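Local coordinates for particle-associated glycoside hydrolase (Acinetobacter phage Fri1, PDB 6C72), which degrades the capsular polysaccharide of Acinetobacter baumannii as a phage tailspike depolymerase, probably helping the virus through the capsule during entry, at the interface of chains A and B. Coordinates in Å, arbitrary orientation; residue numbers count along the deposited sequence, not the author numbering. Chains: chain A/B, Particle-associated glycoside hydrolase.

Contact 1 and contact 2 are adjoining patches of one A/B interface in the C-terminal, beta-rich part of the tailspike, with the centres of their C-alpha atoms about 6 Å apart. A:Gly510, A:Phe584 and B:Thr516 belong to both. Strands 509-517, 528-536 and 576-585 of chain A supply residues to each, and strands 509-517 and 528-536 of chain B answer them in each. Contact 1 adds directional amide bonding, contact 2 ring and aliphatic packing. The assembly has three copies, as expected of a tailspike, and repetition of this pairing probably helps hold the trimer together.

Contact 1: the interface of chains A and B. Residues chain A 509-510, 535, 584; chain B 516-518, 526-528, 549.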
# COMPACT_ATOMS: atom_id res chain seq x y z
N SER A 509 -9.56 6.67 -54.89
CA SER A 509 -9.26 7.75 -53.96
C SER A 509 -9.05 9.03 -54.75
O SER A 509 -8.76 8.99 -55.95
CB SER A 509 -8.02 7.45 -53.11
OG SER A 509 -6.83 7.36 -53.88
N GLY A 510 -9.28 10.15 -54.09
CA GLY A 510 -8.90 11.46 -54.59
C GLY A 510 -7.75 11.98 -53.74
O GLY A 510 -7.78 11.85 -52.51
N ASN A 535 -7.76 11.83 -59.14
CA ASN A 535 -8.91 11.02 -58.74
C ASN A 535 -8.87 9.72 -59.53
O ASN A 535 -8.62 9.73 -60.74
CB ASN A 535 -10.23 11.76 -58.97
CG ASN A 535 -11.37 11.21 -58.11
OD1 ASN A 535 -12.55 11.42 -58.42
ND2 ASN A 535 -11.03 10.50 -57.04
N PHE A 584 -8.34 11.22 -49.91
CA PHE A 584 -9.76 11.01 -49.65
C PHE A 584 -10.10 9.61 -50.14
O PHE A 584 -9.88 9.30 -51.31
CB PHE A 584 -10.61 12.05 -50.39
CG PHE A 584 -10.26 13.48 -50.10
CD1 PHE A 584 -9.10 14.05 -50.61
CD2 PHE A 584 -11.10 14.27 -49.32
CE1 PHE A 584 -8.78 15.36 -50.33
CE2 PHE A 584 -10.78 15.59 -49.04
CZ PHE A 584 -9.62 16.13 -49.55
N THR B 516 -14.95 14.66 -53.99
CA THR B 516 -14.09 13.87 -54.84
C THR B 516 -14.59 12.43 -54.87
O THR B 516 -15.25 11.97 -53.94
CB THR B 516 -12.63 13.95 -54.36
OG1 THR B 516 -11.76 13.38 -55.34
CG2 THR B 516 -12.46 13.21 -53.05
N GLY B 517 -14.25 11.72 -55.95
CA GLY B 517 -14.70 10.34 -56.08
C GLY B 517 -13.85 9.36 -55.29
O GLY B 517 -12.67 9.58 -55.04
N ALA B 518 -14.47 8.27 -54.87
CA ALA B 518 -13.75 7.17 -54.22
C ALA B 518 -14.49 5.88 -54.54
O ALA B 518 -14.95 5.15 -53.66
CB ALA B 518 -13.61 7.41 -52.72
N SER B 526 -16.44 7.14 -60.51
CA SER B 526 -16.48 8.59 -60.44
C SER B 526 -15.09 9.21 -60.54
O SER B 526 -14.09 8.65 -60.08
CB SER B 526 -17.17 9.04 -59.16
OG SER B 526 -16.67 8.37 -58.03
N LYS B 527 -15.03 10.37 -61.19
CA LYS B 527 -13.82 11.17 -61.30
C LYS B 527 -14.22 12.62 -61.09
O LYS B 527 -14.91 13.21 -61.93
CB LYS B 527 -13.13 10.99 -62.65
CG LYS B 527 -12.36 9.69 -62.81
CD LYS B 527 -13.22 8.70 -63.55
CE LYS B 527 -12.52 7.37 -63.75
NZ LYS B 527 -13.52 6.45 -64.38
N ALA B 528 -13.80 13.20 -59.97
CA ALA B 528 -14.14 14.58 -59.68
C ALA B 528 -13.25 15.06 -58.55
O ALA B 528 -12.86 14.28 -57.68
CB ALA B 528 -15.62 14.75 -59.31
N ILE B 549 -11.19 18.92 -61.17
CA ILE B 549 -11.46 17.75 -61.98
C ILE B 549 -12.96 17.51 -61.94
O ILE B 549 -13.56 17.53 -60.86
CB ILE B 549 -10.70 16.51 -61.48
CG1 ILE B 549 -9.19 16.67 -61.68
CG2 ILE B 549 -11.16 15.26 -62.20
CD1 ILE B 549 -8.37 15.57 -61.02
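The side-chain amide of A:Asn535 reaches across to the backbone of chain B, where it trades hydrogen bonds in both directions with B:Gly517 and accepts one from B:Ala528 N. Its oxygen OD1 takes two N-H groups. The bond from B:Ala528 N to A:Asn535 OD1 is short (2.7 Å), nearly straight, and lies in the carbonyl plane on a lone pair. The other, from B:Gly517 N to A:Asn535 OD1 at 3.0 Å, is more bent (136° at H) and comes in tilted from that plane. In return A:Asn535 ND2 gives a hydrogen to B:Gly517 O at 2.7 Å, with the acceptor almost in the amide plane, so the N-H and the C=O of one glycine are both read by one asparagine.

A further bond within chain A fixes the rotation of the amide. A:Asn535 ND2 also donates to A:Ser509 O at 2.9 Å, where the nitrogen stands above the plane of that carbonyl. Amide orientation is thus set at both ends, oxygen toward the B backbone N-H groups and nitrogen between two carbonyl oxygens. CG sits anti to the backbone N (chi1 -159°), which sends the amide away from its own strand and into chain B. One approach is less comfortable: OD1 comes close to B:Ala528 O, another acceptor, and that pair is a repulsive clash.

Second-shell support comes from B:Thr516, whose hydroxyl OG1 donates to B:Ala528 O at 2.7 Å, tying the two B segments that meet the asparagine.

Apolar contact is slighter. The methyl CG2 of B:Thr516 meets A:Phe584 at CB (3.4 Å), the side chains crossing at about a right angle, while OG1 turns toward the CA of A:Gly510.

In the fold, A:Asn535 lies near the end of strand 528-536, beside the start of 509-517, and plugs into chain B where its strand 509-517 ends and 528-536 begins, within the C-terminal domain.

Contact 2: the interface of chains A and B. Residues chain A 486, 510-512, 533, 584; chain B 514, 516, 529, 531, 580.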
# COMPACT_ATOMS: atom_id res chain seq x y z
N PHE A 486 -9.99 10.70 -44.58
CA PHE A 486 -9.06 11.73 -45.00
C PHE A 486 -7.77 11.53 -44.21
O PHE A 486 -7.78 11.63 -42.98
CB PHE A 486 -9.65 13.13 -44.78
CG PHE A 486 -8.71 14.25 -45.11
CD1 PHE A 486 -7.84 14.73 -44.15
CD2 PHE A 486 -8.71 14.82 -46.36
CE1 PHE A 486 -6.98 15.76 -44.44
CE2 PHE A 486 -7.84 15.86 -46.67
CZ PHE A 486 -6.97 16.33 -45.71
N GLY A 510 -9.28 10.15 -54.09
CA GLY A 510 -8.90 11.46 -54.59
C GLY A 510 -7.75 11.98 -53.74
O GLY A 510 -7.78 11.85 -52.51
N CYS A 511 -6.75 12.56 -54.38
CA CYS A 511 -5.57 13.01 -53.68
C CYS A 511 -5.22 14.42 -54.10
O CYS A 511 -5.39 14.80 -55.26
CB CYS A 511 -4.39 12.09 -53.95
SG CYS A 511 -4.76 10.36 -53.56
N LYS A 512 -4.77 15.21 -53.13
CA LYS A 512 -4.21 16.53 -53.38
C LYS A 512 -2.79 16.55 -52.81
O LYS A 512 -2.60 16.29 -51.62
CB LYS A 512 -5.09 17.62 -52.75
CG LYS A 512 -4.61 19.03 -53.01
CD LYS A 512 -5.36 19.99 -52.15
CE LYS A 512 -4.81 21.38 -52.28
NZ LYS A 512 -5.58 22.32 -51.38
N PHE A 533 -3.52 17.28 -58.30
CA PHE A 533 -4.78 16.63 -57.95
C PHE A 533 -4.92 15.34 -58.74
O PHE A 533 -4.49 15.25 -59.89
CB PHE A 533 -5.97 17.55 -58.26
CG PHE A 533 -5.90 18.89 -57.58
CD1 PHE A 533 -5.12 19.90 -58.10
CD2 PHE A 533 -6.60 19.12 -56.41
CE1 PHE A 533 -5.05 21.13 -57.46
CE2 PHE A 533 -6.54 20.34 -55.77
CZ PHE A 533 -5.77 21.35 -56.29
N PHE A 584 -8.34 11.22 -49.91
CA PHE A 584 -9.76 11.01 -49.65
C PHE A 584 -10.10 9.61 -50.14
O PHE A 584 -9.88 9.30 -51.31
CB PHE A 584 -10.61 12.05 -50.39
CG PHE A 584 -10.26 13.48 -50.10
CD1 PHE A 584 -9.10 14.05 -50.61
CD2 PHE A 584 -11.10 14.27 -49.32
CE1 PHE A 584 -8.78 15.36 -50.33
CE2 PHE A 584 -10.78 15.59 -49.04
CZ PHE A 584 -9.62 16.13 -49.55
N THR B 514 -15.04 19.98 -50.12
CA THR B 514 -14.26 19.25 -51.10
C THR B 514 -15.07 18.01 -51.46
O THR B 514 -15.53 17.28 -50.58
CB THR B 514 -12.87 18.88 -50.56
OG1 THR B 514 -12.17 20.07 -50.17
CG2 THR B 514 -12.04 18.15 -51.62
N THR B 516 -14.95 14.66 -53.99
CA THR B 516 -14.09 13.87 -54.84
C THR B 516 -14.59 12.43 -54.87
O THR B 516 -15.25 11.97 -53.94
CB THR B 516 -12.63 13.95 -54.36
OG1 THR B 516 -11.76 13.38 -55.34
CG2 THR B 516 -12.46 13.21 -53.05
N TYR B 529 -12.91 16.35 -58.60
CA TYR B 529 -12.31 17.04 -57.48
C TYR B 529 -12.83 18.47 -57.56
O TYR B 529 -12.30 19.29 -58.32
CB TYR B 529 -10.78 16.98 -57.52
CG TYR B 529 -10.16 17.35 -56.19
CD1 TYR B 529 -10.19 18.66 -55.72
CD2 TYR B 529 -9.58 16.39 -55.38
CE1 TYR B 529 -9.66 19.01 -54.50
CE2 TYR B 529 -9.02 16.73 -54.14
CZ TYR B 529 -9.08 18.05 -53.72
OH TYR B 529 -8.54 18.41 -52.51
N GLU B 531 -14.18 21.98 -55.50
CA GLU B 531 -14.14 22.77 -54.28
C GLU B 531 -15.27 23.79 -54.32
O GLU B 531 -15.37 24.59 -55.26
CB GLU B 531 -12.79 23.46 -54.12
CG GLU B 531 -11.64 22.51 -53.86
CD GLU B 531 -10.29 23.20 -53.86
OE1 GLU B 531 -10.17 24.30 -54.45
OE2 GLU B 531 -9.34 22.63 -53.28
N LYS B 580 -15.96 16.39 -47.89
CA LYS B 580 -15.29 16.91 -46.71
C LYS B 580 -15.65 18.38 -46.56
O LYS B 580 -15.63 19.14 -47.54
CB LYS B 580 -13.77 16.74 -46.83
CG LYS B 580 -12.96 17.27 -45.66
CD LYS B 580 -11.47 16.97 -45.85
CE LYS B 580 -10.62 17.35 -44.63
NZ LYS B 580 -10.42 18.81 -44.41
O HOH W 1 -6.84 23.91 -52.71
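A water lies 2.9 Å from the carboxylate oxygen OE2 of B:Glu531, between it and the amine nitrogen NZ of A:Lys512. The water is modelled too near NZ for that half of the bridge to be trusted. NZ and OE2 themselves are 4.2 Å apart, not in contact, though opposite charges on the two groups would probably attract. The rest of the patch is packing.

B:Tyr529 pushes its ring between A:Phe533 and A:Phe584. CG is anti to the backbone N (chi1 -164°), which carries the ring across to chain A. There A:Phe533 turns its CD2 edge onto the middle of one tyrosine face, edge-to-face, with centroids 4.9 Å apart and planes at 67°. At the far tip, the phenol OH rests on the aliphatic stem of A:Lys512, 3.5 Å from CB; this extended lysine runs at about a right angle to the tyrosine.

The outer rim of A:Phe584 points into strands 509-517 and 576-585 of chain B. Its CZ meets the methyl CG2 of B:Thr514 at 3.8 Å, and CE2 touches CD of B:Lys580 at 3.5 Å. B:Tyr529 borders the same ring near CE1.

B:Lys580 also serves A:Phe486. Its chain is straight until a bend at the last torsion (chi4 -73°), and its methylenes, not its charged end, do the touching. Over the face of the A:Phe486 ring, CE makes a CH-pi contact 3.5 Å from the centroid. That ring in turn sets its CD2 3.4 Å above the plane of the A:Phe584 ring, offset toward the rim.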